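Local coordinates for protein malate dehydrogenase (Aeropyrum pernix, PDB 2D4A) that catalyses the reversible oxidation of (S)-malate to oxaloacetate with NAD or NADP as coenzyme, working as a homotetramer, at residues 26-31 with 54-59; 14-19 with 41-46; 63-68 with 101-106; 233-238 with 265-270; 94-99 with 124-129. All coordinates share one frame; numbering follows the deposited sequence.

Contact 1 (26-31 with 54-59); sequences LLLIAR and IRISGS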
# COMPACT_ATOMS: atom_id res chain seq x y z
N LEU B 26 15.35 -8.92 -0.38
CA LEU B 26 15.52 -9.61 -1.64
C LEU B 26 16.96 -9.53 -2.12
O LEU B 26 17.59 -8.48 -2.03
CB LEU B 26 14.52 -9.09 -2.69
CG LEU B 26 14.66 -7.74 -3.38
CD1 LEU B 26 13.33 -7.33 -3.99
CD2 LEU B 26 15.12 -6.71 -2.39
N LEU B 27 17.47 -10.67 -2.59
CA LEU B 27 18.85 -10.80 -3.07
C LEU B 27 18.90 -11.16 -4.56
O LEU B 27 18.31 -12.15 -4.98
CB LEU B 27 19.55 -11.90 -2.25
CG LEU B 27 21.03 -12.28 -2.41
CD1 LEU B 27 21.14 -13.69 -2.96
CD2 LEU B 27 21.75 -11.28 -3.29
N LEU B 28 19.61 -10.34 -5.34
CA LEU B 28 19.76 -10.56 -6.78
C LEU B 28 21.04 -11.32 -7.12
O LEU B 28 22.13 -10.95 -6.69
CB LEU B 28 19.84 -9.23 -7.53
CG LEU B 28 18.64 -8.32 -7.81
CD1 LEU B 28 17.59 -9.12 -8.54
CD2 LEU B 28 18.10 -7.75 -6.52
N ILE B 29 20.91 -12.38 -7.92
CA ILE B 29 22.08 -13.14 -8.35
C ILE B 29 22.08 -13.31 -9.88
O ILE B 29 21.04 -13.62 -10.48
CB ILE B 29 22.15 -14.53 -7.68
CG1 ILE B 29 22.20 -14.38 -6.16
CG2 ILE B 29 23.40 -15.28 -8.13
CD1 ILE B 29 22.18 -15.71 -5.40
N ALA B 30 23.24 -13.09 -10.51
CA ALA B 30 23.45 -13.23 -11.94
C ALA B 30 24.93 -13.47 -12.20
O ALA B 30 25.79 -13.05 -11.41
CB ALA B 30 22.97 -11.97 -12.67
N ARG B 31 25.22 -14.14 -13.30
CA ARG B 31 26.58 -14.49 -13.68
C ARG B 31 27.48 -13.30 -14.00
O ARG B 31 28.63 -13.25 -13.56
CB ARG B 31 26.53 -15.46 -14.87
CG ARG B 31 25.57 -15.02 -15.99
CD ARG B 31 24.67 -16.17 -16.50
NE ARG B 31 23.54 -16.46 -15.61
CZ ARG B 31 22.53 -15.63 -15.38
NH1 ARG B 31 22.49 -14.44 -15.97
NH2 ARG B 31 21.54 -15.98 -14.58
N ILE B 54 13.80 -2.36 3.76
CA ILE B 54 14.25 -3.75 3.51
C ILE B 54 15.69 -3.76 3.07
O ILE B 54 16.22 -2.70 2.68
CB ILE B 54 13.32 -4.47 2.52
CG1 ILE B 54 13.31 -3.85 1.14
CG2 ILE B 54 11.90 -4.62 3.06
CD1 ILE B 54 12.53 -4.63 0.08
N ARG B 55 16.29 -4.93 2.93
CA ARG B 55 17.63 -5.07 2.39
C ARG B 55 17.53 -5.48 0.91
O ARG B 55 16.70 -6.37 0.56
CB ARG B 55 18.48 -6.08 3.14
CG ARG B 55 18.71 -5.85 4.61
CD ARG B 55 19.64 -6.90 5.23
NE ARG B 55 21.00 -6.81 4.73
CZ ARG B 55 22.03 -7.54 5.13
NH1 ARG B 55 21.90 -8.46 6.09
NH2 ARG B 55 23.23 -7.37 4.57
N ILE B 56 18.53 -4.99 0.13
CA ILE B 56 18.59 -5.36 -1.27
C ILE B 56 20.06 -5.57 -1.63
O ILE B 56 20.90 -4.68 -1.44
CB ILE B 56 18.01 -4.28 -2.20
CG1 ILE B 56 16.57 -3.98 -1.84
CG2 ILE B 56 18.07 -4.78 -3.64
CD1 ILE B 56 16.18 -2.55 -2.02
N SER B 57 20.37 -6.74 -2.17
CA SER B 57 21.74 -7.06 -2.52
C SER B 57 21.86 -7.70 -3.89
O SER B 57 20.89 -8.24 -4.43
CB SER B 57 22.34 -8.01 -1.50
OG SER B 57 22.17 -7.50 -0.19
N GLY B 58 23.07 -7.66 -4.42
CA GLY B 58 23.35 -8.26 -5.71
C GLY B 58 24.61 -9.07 -5.55
O GLY B 58 25.56 -8.60 -4.94
N SER B 59 24.63 -10.28 -6.09
CA SER B 59 25.81 -11.12 -5.96
C SER B 59 26.10 -11.98 -7.19
O SER B 59 25.23 -12.23 -8.01
CB SER B 59 25.66 -12.01 -4.73
OG SER B 59 26.80 -12.80 -4.55

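Contact 2 (14-19 with 41-46); sequences TAVMLM and LDLAHA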
# COMPACT_ATOMS: atom_id res chain seq x y z
N THR B 14 10.59 -7.45 -11.63
CA THR B 14 10.12 -8.19 -10.46
C THR B 14 10.73 -7.59 -9.18
O THR B 14 10.05 -7.42 -8.17
CB THR B 14 10.55 -9.68 -10.52
OG1 THR B 14 10.24 -10.21 -11.82
CG2 THR B 14 9.83 -10.52 -9.46
N ALA B 15 12.02 -7.28 -9.24
CA ALA B 15 12.69 -6.70 -8.09
C ALA B 15 12.07 -5.34 -7.77
O ALA B 15 11.78 -5.06 -6.61
CB ALA B 15 14.19 -6.55 -8.37
N VAL B 16 11.85 -4.51 -8.79
CA VAL B 16 11.25 -3.19 -8.57
C VAL B 16 9.90 -3.30 -7.86
O VAL B 16 9.66 -2.64 -6.85
CB VAL B 16 11.05 -2.41 -9.90
CG1 VAL B 16 10.30 -1.10 -9.62
CG2 VAL B 16 12.38 -2.11 -10.54
N MET B 17 9.02 -4.14 -8.40
CA MET B 17 7.70 -4.31 -7.82
C MET B 17 7.74 -4.93 -6.42
O MET B 17 6.92 -4.57 -5.56
CB MET B 17 6.82 -5.13 -8.78
CG MET B 17 6.55 -4.40 -10.10
SD MET B 17 5.48 -5.34 -11.22
CE MET B 17 6.01 -4.71 -12.81
N LEU B 18 8.69 -5.82 -6.17
CA LEU B 18 8.85 -6.46 -4.86
C LEU B 18 9.36 -5.46 -3.82
O LEU B 18 8.98 -5.52 -2.66
CB LEU B 18 9.81 -7.64 -4.94
CG LEU B 18 9.17 -8.96 -5.37
CD1 LEU B 18 10.21 -10.05 -5.57
CD2 LEU B 18 8.15 -9.35 -4.32
N MET B 19 10.22 -4.55 -4.26
CA MET B 19 10.75 -3.53 -3.36
C MET B 19 9.58 -2.61 -2.94
O MET B 19 9.51 -2.18 -1.79
CB MET B 19 11.85 -2.74 -4.08
CG MET B 19 12.38 -1.49 -3.35
SD MET B 19 11.28 -0.05 -3.49
CE MET B 19 11.73 0.53 -5.12
N LEU B 41 22.15 -1.76 -6.22
CA LEU B 41 22.54 -0.47 -5.67
C LEU B 41 21.56 0.63 -6.08
O LEU B 41 21.08 1.38 -5.23
CB LEU B 41 23.97 -0.11 -6.10
CG LEU B 41 24.63 1.05 -5.34
CD1 LEU B 41 24.74 0.67 -3.88
CD2 LEU B 41 26.02 1.36 -5.92
N ASP B 42 21.26 0.74 -7.37
CA ASP B 42 20.33 1.77 -7.84
C ASP B 42 19.03 1.54 -7.10
O ASP B 42 18.42 2.48 -6.56
CB ASP B 42 20.10 1.65 -9.37
CG ASP B 42 19.32 2.84 -9.96
OD1 ASP B 42 19.28 3.90 -9.32
OD2 ASP B 42 18.77 2.70 -11.10
N LEU B 43 18.62 0.28 -7.03
CA LEU B 43 17.38 -0.08 -6.35
C LEU B 43 17.37 0.27 -4.86
O LEU B 43 16.35 0.72 -4.32
CB LEU B 43 17.12 -1.57 -6.55
CG LEU B 43 15.72 -2.12 -6.34
CD1 LEU B 43 14.70 -1.56 -7.33
CD2 LEU B 43 15.88 -3.62 -6.50
N ALA B 44 18.50 0.06 -4.18
CA ALA B 44 18.59 0.39 -2.76
C ALA B 44 18.35 1.89 -2.57
O ALA B 44 17.66 2.29 -1.65
CB ALA B 44 19.97 0.00 -2.23
N HIS B 45 18.93 2.72 -3.45
CA HIS B 45 18.77 4.16 -3.36
C HIS B 45 17.29 4.52 -3.56
O HIS B 45 16.82 5.53 -3.05
CB HIS B 45 19.60 4.88 -4.44
CG HIS B 45 21.09 4.72 -4.29
ND1 HIS B 45 21.69 4.29 -3.13
CD2 HIS B 45 22.10 4.97 -5.17
CE1 HIS B 45 23.01 4.26 -3.30
NE2 HIS B 45 23.28 4.67 -4.52
N ALA B 46 16.58 3.69 -4.32
CA ALA B 46 15.15 3.89 -4.59
C ALA B 46 14.33 3.58 -3.34
O ALA B 46 13.38 4.29 -3.01
CB ALA B 46 14.71 3.00 -5.75

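Contact 3 (63-68 with 101-106); sequences EDMRGS and EKIKAY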
# COMPACT_ATOMS: atom_id res chain seq x y z
N GLU B 63 26.13 -19.21 -3.97
CA GLU B 63 26.10 -19.76 -2.62
C GLU B 63 25.40 -18.80 -1.66
O GLU B 63 25.10 -19.16 -0.53
CB GLU B 63 27.52 -20.02 -2.13
CG GLU B 63 28.14 -21.28 -2.68
CD GLU B 63 29.49 -21.01 -3.31
OE1 GLU B 63 30.41 -21.86 -3.12
OE2 GLU B 63 29.62 -19.98 -4.00
N ASP B 64 25.14 -17.59 -2.12
CA ASP B 64 24.48 -16.61 -1.28
C ASP B 64 22.96 -16.71 -1.29
O ASP B 64 22.30 -15.78 -0.83
CB ASP B 64 24.87 -15.19 -1.68
CG ASP B 64 26.34 -14.94 -1.52
OD1 ASP B 64 26.97 -15.62 -0.69
OD2 ASP B 64 26.86 -14.05 -2.21
N MET B 65 22.41 -17.81 -1.79
CA MET B 65 20.96 -17.98 -1.85
C MET B 65 20.46 -18.96 -0.79
O MET B 65 19.27 -19.26 -0.75
CB MET B 65 20.52 -18.48 -3.23
CG MET B 65 20.60 -20.00 -3.42
SD MET B 65 19.89 -20.71 -4.97
CE MET B 65 21.35 -20.80 -6.04
N ARG B 66 21.36 -19.45 0.05
CA ARG B 66 20.95 -20.40 1.09
C ARG B 66 20.16 -19.68 2.17
O ARG B 66 20.53 -18.58 2.59
CB ARG B 66 22.18 -21.07 1.70
CG ARG B 66 23.00 -20.14 2.53
CD ARG B 66 24.46 -20.46 2.43
NE ARG B 66 25.23 -19.40 3.05
CZ ARG B 66 26.55 -19.29 2.97
NH1 ARG B 66 27.25 -20.19 2.28
NH2 ARG B 66 27.16 -18.28 3.57
N GLY B 67 19.08 -20.29 2.61
CA GLY B 67 18.26 -19.64 3.62
C GLY B 67 17.09 -18.94 2.98
O GLY B 67 16.34 -18.25 3.67
N SER B 68 16.91 -19.10 1.67
CA SER B 68 15.80 -18.47 0.95
C SER B 68 14.56 -19.35 0.96
O SER B 68 14.62 -20.54 0.66
CB SER B 68 16.14 -18.19 -0.51
OG SER B 68 17.29 -17.38 -0.65
N GLU B 101 21.13 -27.26 -10.63
CA GLU B 101 22.23 -27.77 -9.82
C GLU B 101 22.59 -26.80 -8.69
O GLU B 101 22.99 -27.23 -7.61
CB GLU B 101 23.46 -28.06 -10.69
CG GLU B 101 23.30 -29.21 -11.69
CD GLU B 101 22.98 -30.56 -11.03
OE1 GLU B 101 23.84 -31.09 -10.29
OE2 GLU B 101 21.85 -31.08 -11.24
N LYS B 102 22.46 -25.50 -8.93
CA LYS B 102 22.78 -24.51 -7.90
C LYS B 102 21.69 -24.56 -6.83
O LYS B 102 22.00 -24.61 -5.64
CB LYS B 102 22.83 -23.09 -8.49
CG LYS B 102 23.67 -22.96 -9.74
CD LYS B 102 25.09 -23.37 -9.50
CE LYS B 102 25.84 -23.51 -10.79
NZ LYS B 102 27.05 -24.35 -10.55
N ILE B 103 20.43 -24.53 -7.25
CA ILE B 103 19.29 -24.58 -6.32
C ILE B 103 19.39 -25.85 -5.47
O ILE B 103 19.24 -25.81 -4.25
CB ILE B 103 17.90 -24.60 -7.07
CG1 ILE B 103 17.68 -23.32 -7.88
CG2 ILE B 103 16.76 -24.79 -6.06
CD1 ILE B 103 17.60 -22.05 -7.06
N LYS B 104 19.67 -26.97 -6.13
CA LYS B 104 19.78 -28.29 -5.50
C LYS B 104 20.82 -28.35 -4.38
O LYS B 104 20.65 -29.11 -3.42
CB LYS B 104 20.10 -29.35 -6.57
CG LYS B 104 20.11 -30.79 -6.06
CD LYS B 104 19.57 -31.80 -7.07
CE LYS B 104 20.67 -32.65 -7.68
NZ LYS B 104 21.52 -31.80 -8.56
N ALA B 105 21.87 -27.55 -4.50
CA ALA B 105 22.95 -27.52 -3.52
C ALA B 105 22.86 -26.45 -2.43
O ALA B 105 23.37 -26.65 -1.32
CB ALA B 105 24.29 -27.39 -4.25
N TYR B 106 22.22 -25.32 -2.72
CA TYR B 106 22.15 -24.24 -1.74
C TYR B 106 20.78 -23.85 -1.20
O TYR B 106 20.71 -23.10 -0.23
CB TYR B 106 22.81 -22.98 -2.32
CG TYR B 106 24.14 -23.27 -2.96
CD1 TYR B 106 25.20 -23.77 -2.23
CD2 TYR B 106 24.33 -23.03 -4.32
CE1 TYR B 106 26.43 -24.04 -2.82
CE2 TYR B 106 25.55 -23.30 -4.93
CZ TYR B 106 26.59 -23.80 -4.17
OH TYR B 106 27.80 -24.05 -4.78

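Contact 4 (233-238 with 265-270); sequences VEAIKR and AVIGKS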
# COMPACT_ATOMS: atom_id res chain seq x y z
N VAL B 233 4.24 -14.49 -4.61
CA VAL B 233 4.98 -14.27 -3.38
C VAL B 233 4.07 -13.92 -2.21
O VAL B 233 4.25 -14.43 -1.09
CB VAL B 233 6.03 -13.14 -3.53
CG1 VAL B 233 6.68 -12.85 -2.17
CG2 VAL B 233 7.09 -13.57 -4.53
N GLU B 234 3.10 -13.06 -2.46
CA GLU B 234 2.19 -12.67 -1.40
C GLU B 234 1.35 -13.86 -0.93
O GLU B 234 1.07 -14.00 0.25
CB GLU B 234 1.28 -11.55 -1.90
CG GLU B 234 0.26 -11.08 -0.90
CD GLU B 234 -0.71 -10.11 -1.52
OE1 GLU B 234 -0.32 -8.94 -1.71
OE2 GLU B 234 -1.85 -10.53 -1.83
N ALA B 235 0.98 -14.73 -1.87
CA ALA B 235 0.18 -15.90 -1.57
C ALA B 235 0.88 -16.87 -0.61
O ALA B 235 0.24 -17.48 0.25
CB ALA B 235 -0.20 -16.61 -2.85
N ILE B 236 2.19 -17.01 -0.78
CA ILE B 236 3.03 -17.91 0.04
C ILE B 236 3.26 -17.32 1.44
O ILE B 236 3.00 -17.97 2.47
CB ILE B 236 4.39 -18.16 -0.66
CG1 ILE B 236 4.13 -18.70 -2.08
CG2 ILE B 236 5.23 -19.14 0.15
CD1 ILE B 236 5.37 -18.70 -3.00
N LYS B 237 3.76 -16.08 1.47
CA LYS B 237 4.04 -15.37 2.72
C LYS B 237 2.81 -15.30 3.64
O LYS B 237 2.95 -15.25 4.86
CB LYS B 237 4.51 -13.94 2.42
CG LYS B 237 5.89 -13.84 1.79
CD LYS B 237 6.97 -14.20 2.79
CE LYS B 237 8.34 -14.16 2.15
NZ LYS B 237 9.41 -14.37 3.18
N ARG B 238 1.63 -15.27 3.04
CA ARG B 238 0.40 -15.20 3.81
C ARG B 238 -0.21 -16.57 4.03
O ARG B 238 -1.19 -16.70 4.78
CB ARG B 238 -0.65 -14.32 3.11
CG ARG B 238 -0.41 -12.82 3.20
CD ARG B 238 -1.66 -12.04 2.83
NE ARG B 238 -1.42 -10.60 2.83
CZ ARG B 238 -2.07 -9.72 2.07
NH1 ARG B 238 -3.02 -10.12 1.23
NH2 ARG B 238 -1.75 -8.44 2.13
N ALA B 265 -4.75 -24.46 -8.88
CA ALA B 265 -4.20 -25.07 -7.68
C ALA B 265 -4.20 -24.13 -6.49
O ALA B 265 -4.12 -22.91 -6.63
CB ALA B 265 -2.79 -25.56 -7.96
N VAL B 266 -4.28 -24.74 -5.31
CA VAL B 266 -4.26 -24.05 -4.03
C VAL B 266 -2.80 -23.77 -3.71
O VAL B 266 -1.99 -24.69 -3.60
CB VAL B 266 -4.82 -24.94 -2.90
CG1 VAL B 266 -4.88 -24.15 -1.61
CG2 VAL B 266 -6.18 -25.47 -3.28
N ILE B 267 -2.45 -22.49 -3.56
CA ILE B 267 -1.07 -22.12 -3.26
C ILE B 267 -0.98 -21.67 -1.80
O ILE B 267 -1.81 -20.90 -1.33
CB ILE B 267 -0.62 -20.99 -4.21
CG1 ILE B 267 0.82 -20.55 -3.91
CG2 ILE B 267 -1.57 -19.83 -4.11
CD1 ILE B 267 1.83 -21.67 -3.95
N GLY B 268 0.03 -22.18 -1.09
CA GLY B 268 0.22 -21.84 0.31
C GLY B 268 1.67 -21.63 0.71
O GLY B 268 2.54 -21.50 -0.14
N LYS B 269 1.93 -21.62 2.02
CA LYS B 269 3.26 -21.39 2.56
C LYS B 269 4.34 -22.41 2.19
O LYS B 269 5.52 -22.08 2.17
CB LYS B 269 3.21 -21.30 4.08
CG LYS B 269 4.57 -21.04 4.70
CD LYS B 269 4.53 -20.95 6.21
CE LYS B 269 3.97 -22.23 6.84
NZ LYS B 269 2.53 -22.46 6.52
N SER B 270 3.93 -23.63 1.91
CA SER B 270 4.89 -24.66 1.57
C SER B 270 4.73 -25.10 0.11
O SER B 270 5.15 -26.20 -0.26
CB SER B 270 4.70 -25.86 2.50
OG SER B 270 3.58 -26.62 2.13

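Contact 5 (94-99 with 124-129); sequences NTMADL and YVMYKK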
# COMPACT_ATOMS: atom_id res chain seq x y z
N ASN B 94 18.94 -25.51 -21.25
CA ASN B 94 20.29 -25.63 -20.73
C ASN B 94 20.46 -24.73 -19.52
O ASN B 94 21.08 -25.12 -18.54
CB ASN B 94 21.31 -25.26 -21.80
CG ASN B 94 21.42 -26.33 -22.86
OD1 ASN B 94 21.93 -27.42 -22.60
ND2 ASN B 94 20.94 -26.03 -24.06
N THR B 95 19.90 -23.54 -19.60
CA THR B 95 19.99 -22.61 -18.49
C THR B 95 19.35 -23.21 -17.25
O THR B 95 19.95 -23.23 -16.17
CB THR B 95 19.31 -21.30 -18.83
OG1 THR B 95 20.00 -20.68 -19.92
CG2 THR B 95 19.31 -20.38 -17.63
N MET B 96 18.12 -23.69 -17.40
CA MET B 96 17.39 -24.29 -16.28
C MET B 96 18.23 -25.40 -15.62
O MET B 96 18.43 -25.38 -14.42
CB MET B 96 16.04 -24.84 -16.77
CG MET B 96 15.08 -23.77 -17.35
SD MET B 96 14.62 -22.45 -16.19
CE MET B 96 15.91 -21.26 -16.49
N ALA B 97 18.72 -26.34 -16.42
CA ALA B 97 19.53 -27.44 -15.91
C ALA B 97 20.68 -26.90 -15.08
O ALA B 97 20.88 -27.27 -13.92
CB ALA B 97 20.09 -28.26 -17.05
N ASP B 98 21.45 -26.01 -15.69
CA ASP B 98 22.58 -25.44 -15.01
C ASP B 98 22.21 -24.82 -13.66
O ASP B 98 22.88 -25.05 -12.65
CB ASP B 98 23.23 -24.38 -15.88
CG ASP B 98 24.42 -23.78 -15.22
OD1 ASP B 98 25.47 -24.46 -15.18
OD2 ASP B 98 24.29 -22.65 -14.70
N LEU B 99 21.12 -24.05 -13.66
CA LEU B 99 20.62 -23.38 -12.46
C LEU B 99 20.05 -24.38 -11.45
O LEU B 99 20.16 -24.19 -10.24
CB LEU B 99 19.54 -22.37 -12.86
CG LEU B 99 19.92 -20.90 -13.04
CD1 LEU B 99 21.33 -20.75 -13.54
CD2 LEU B 99 18.92 -20.26 -13.99
N TYR B 124 9.23 -28.56 -16.46
CA TYR B 124 9.51 -29.99 -16.54
C TYR B 124 10.99 -30.26 -16.27
O TYR B 124 11.33 -31.03 -15.37
CB TYR B 124 9.11 -30.51 -17.92
CG TYR B 124 9.16 -32.02 -18.08
CD1 TYR B 124 10.37 -32.68 -18.28
CD2 TYR B 124 7.99 -32.79 -18.03
CE1 TYR B 124 10.42 -34.06 -18.44
CE2 TYR B 124 8.02 -34.17 -18.18
CZ TYR B 124 9.25 -34.80 -18.38
OH TYR B 124 9.30 -36.17 -18.52
N VAL B 125 11.87 -29.63 -17.03
CA VAL B 125 13.30 -29.82 -16.86
C VAL B 125 13.76 -29.48 -15.43
O VAL B 125 14.54 -30.23 -14.83
CB VAL B 125 14.09 -28.95 -17.87
CG1 VAL B 125 15.56 -28.90 -17.50
CG2 VAL B 125 13.92 -29.53 -19.27
N MET B 126 13.29 -28.36 -14.91
CA MET B 126 13.65 -27.92 -13.56
C MET B 126 13.18 -28.93 -12.49
O MET B 126 13.88 -29.18 -11.50
CB MET B 126 13.05 -26.54 -13.29
CG MET B 126 13.35 -25.97 -11.91
SD MET B 126 15.10 -25.65 -11.66
CE MET B 126 15.23 -24.06 -12.46
N TYR B 127 11.99 -29.49 -12.69
CA TYR B 127 11.41 -30.47 -11.78
C TYR B 127 12.25 -31.75 -11.73
O TYR B 127 12.52 -32.29 -10.66
CB TYR B 127 10.00 -30.83 -12.23
CG TYR B 127 9.46 -32.07 -11.55
CD1 TYR B 127 9.12 -32.04 -10.20
CD2 TYR B 127 9.34 -33.28 -12.23
CE1 TYR B 127 8.68 -33.19 -9.54
CE2 TYR B 127 8.91 -34.44 -11.58
CZ TYR B 127 8.58 -34.38 -10.24
OH TYR B 127 8.17 -35.51 -9.59
N LYS B 128 12.66 -32.22 -12.90
CA LYS B 128 13.46 -33.42 -13.02
C LYS B 128 14.88 -33.25 -12.49
O LYS B 128 15.41 -34.14 -11.82
CB LYS B 128 13.55 -33.86 -14.48
CG LYS B 128 12.26 -34.34 -15.08
CD LYS B 128 11.82 -35.64 -14.46
CE LYS B 128 10.67 -36.23 -15.26
NZ LYS B 128 10.06 -37.41 -14.58
N LYS B 129 15.48 -32.11 -12.78
CA LYS B 129 16.86 -31.83 -12.38
C LYS B 129 17.10 -31.49 -10.92
O LYS B 129 18.17 -31.79 -10.39
CB LYS B 129 17.45 -30.72 -13.25
CG LYS B 129 17.64 -31.09 -14.71
CD LYS B 129 18.53 -32.31 -14.85
CE LYS B 129 18.71 -32.72 -16.31
NZ LYS B 129 19.54 -33.95 -16.42

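Contact 1 (26-31 with 54-59)
Ser57 O is held twice from the neighbouring strand. Leu28 N gives it a hydrogen bond of 2.6 Å that is almost straight (173° at the hydrogen), though the donor stands above the carbonyl plane, and the CA-H of Leu27 adds a weaker contact at 3.5 Å between Leu27 CA and Ser57 O. Leu28 O is treated alike, taking Ser59 N at 2.7 Å nearly along its C=O axis and the CA-H of Gly58 beside it. Leu26 N to Arg55 O (3.0 Å) and Ser57 N to Leu26 O (3.3 Å) extend the ladder backward, and a weak bond from Ala30 N to Ser59 O closes it. This is the parallel pairing of strands 26-29 and 56-59, the two ends of a beta-alpha-beta crossover through helix 35-50 in the NAD-binding Rossmann domain. Strand 56-59 is the outermost of the sheet on this side. Leu26, Leu28 and Ile56 point to one face, under helices 9-21 and 35-50. Leu28 and Ile56 run side by side there, with Leu28 CD2 4.1 Å from Ile56 CG2. On the other face Leu27 CG is anti to the backbone N (chi1 -177°), which brings CD2 to 3.8 Å from Ser57 CB. Ser59 OG, on the same face as Leu27, is hydrogen-bonded to Asp64 OD2 and Ser61 N.

Contact 2 (14-19 with 41-46)
Helices 9-21 and 35-50 of the Rossmann domain lie next to each other on one face of its parallel sheet, running nearly parallel with 10.8 Å between the axes of their short segments. Leu43 and Met19 reach across the gap to short side chains on the facing helix, and Leu43 does most of the work. Its CG is anti to the backbone N, and chi2 of 64° turns the two methyls toward successive residues, Ala15 and Val16. CD2 meets Ala15 CB at 3.9 Å. CD1 lies 4.0 Å from Val16 CG2, the branch of that valine anti to its carbonyl carbon, and the two side chains cross obliquely. Met19, one turn on from Ala15, reaches in the opposite direction: CG leaves anti to the backbone N, then bends at chi2 (-78°) and chi3 (-80°) fold the thioether back so that CE, rather than SD, faces helix 35-50. The contact is wholly apolar and buried. Beneath it Ala15 also rests on Ile4 of the central strand 2-5, while Leu43 meets Ile56. Helix 9-21 begins within the glycine-rich stretch Gly6 to Gly11, which by similarity binds NADP. On the flank of helix 35-50, Asp42 pairs with Arg217 of a neighbouring subunit, and Val16 packs on Tyr223 of that same subunit. The methionine's CE reaches Ala46 CB at 3.9 Å and Leu43 CD1 at 4.3 Å.

Contact 3 (63-68 with 101-106)
Tyr106 presents a face of its ring to Glu63, whose CA stands 4.0 Å from the ring centroid and only 7° off the normal, a CH-pi contact. The glutamate side chain runs alongside the tyrosine, pointing the same way, with CG above the CE1 and CZ side of the ring. Met65 comes in across the other side chains at about right angles. Its CG touches Tyr106 CB at 3.9 Å, SD meets Ile103 CD1 at 3.4 Å, and CE, turned back by the bend at chi3, lies 3.7 Å from Lys102 CB and near the plane of the tyrosine ring at its edge. Arg66 meets Tyr106 O with its CA-H, 3.0 Å between CA and O, and with CB. These contacts fasten the loop between strands 56-59 and 70-73 to the C-terminal end of helix 86-106. In the Rossmann sheet this loop carries the chain from an outermost strand to the far side of strand 2-5, and Met65 rests on Thr3 of that strand. A type II turn from Met65 to Ser68 shapes the loop. Gly67, in its third position, takes a positive phi of 98°, where a CB would press against the carbonyl O of Arg66. Ser68 OG donates to Met65 O at 2.7 Å, bracing the turn, and is itself paired with Thr3 OG1. On the helix side Tyr106 N bonds to Lys102 O at 3.0 Å, and Ala105 CB backs the opposite face of the ring.

Contact 4 (233-238 with 265-270)
Apolar packing carries most of this contact between the C-terminal end of helix 223-237 and the end of strand 260-268. Ile267 points at the helix with its two branches divided between two residues. CG2 meets the methyl of Ala235, 3.7 Å from Ala235 CB, while CG1, anti to the backbone N (chi1 179°), carries CD1 to 4.2 Å from Ile236 CG1. The two isoleucines cross obliquely. Backbone groups make a second set of contacts. Ile236 CG2 rests against carbonyl oxygens, with Gly268 O 3.6 Å away and Lys269 O close by. In the other direction the CA-H of Lys269 approaches Ile236 O, at 3.4 Å between CA and O, and Lys269 CB lies near the same oxygen. The lysine otherwise leads away from the helix. Polar bonds fix the surroundings: Lys269 N is bonded to Asp239 OD1, and Ala235 O accepts from Ser240 OG. A charge cluster lies beside the contact. Glu234 OE2 lies 3.3 Å from Arg238 NH1, above the guanidinium plane, so that the pairing is one of charge alone; the same oxygen also forms a salt bridge with Arg242 NH2. The axes of the short helix and strand segments pass 7.0 Å apart, with 66° between their directions, in this alpha/beta C-terminal domain. Strand 260-268 is the middle of an antiparallel sheet, between 242-251 and 271-275, and helix 223-237 elsewhere along its length meets Thr14 and Met17 of helix 9-21 in the Rossmann domain.

Contact 5 (94-99 with 124-129)
Met126 and Met96 bury the most surface here, crossing at about a right angle. Met126 leaves its helix with CG anti to the backbone N (chi1 -180°), then bends at chi2 and chi3, which swings CE across to the other helix. There it lies 4.0 Å from Met96 O and 4.1 Å from Met96 SD. Met96 starts toward helix 119-130, but its chain folds away at chi2 and chi3, leaving CB 4.2 Å from Val125 CG1. Helices 86-106 and 119-130 run nearly parallel, with 8.8 Å between the axes of the short segments, and are joined in the chain by strand 111-114 of the Rossmann sheet. Both methionines rest on Ile114 of that strand. Met96 also packs on Thr116, which by similarity helps bind NADP, and this places the helix pair next to the probable coenzyme site. Ala97, third in buried surface, meets Lys129 with its methyl: CB is 4.4 Å from Lys129 CG, and Val125 CG1 stands near the alanine's backbone N. The lysine touches helix 86-106 with the start of its stem, at CG, and its NZ goes on to a salt bridge with Glu308 OE1.

How the contacts relate
Four of the contacts belong to the Rossmann domain; contact 4 alone lies in the C-terminal domain, about 21 to 23 Å from the others between centres. Contacts 1 and 2 alternate along the chain and touch, centres about 10 Å apart: the helix pair of contact 2 packs over the strand pair of contact 1. Contact 3 follows contact 1, about 13 Å away between centres, and meets it through Ser59 and Asp64. Contacts 3 and 5 share helix 86-106 and alternate in sequence, centres about 14 Å apart. These four join strands, flanking helices and a loop within the coenzyme-binding domain. Contact 4 comes last, beyond the domain boundary, its nearest atoms about 4 Å from contact 2 without touching.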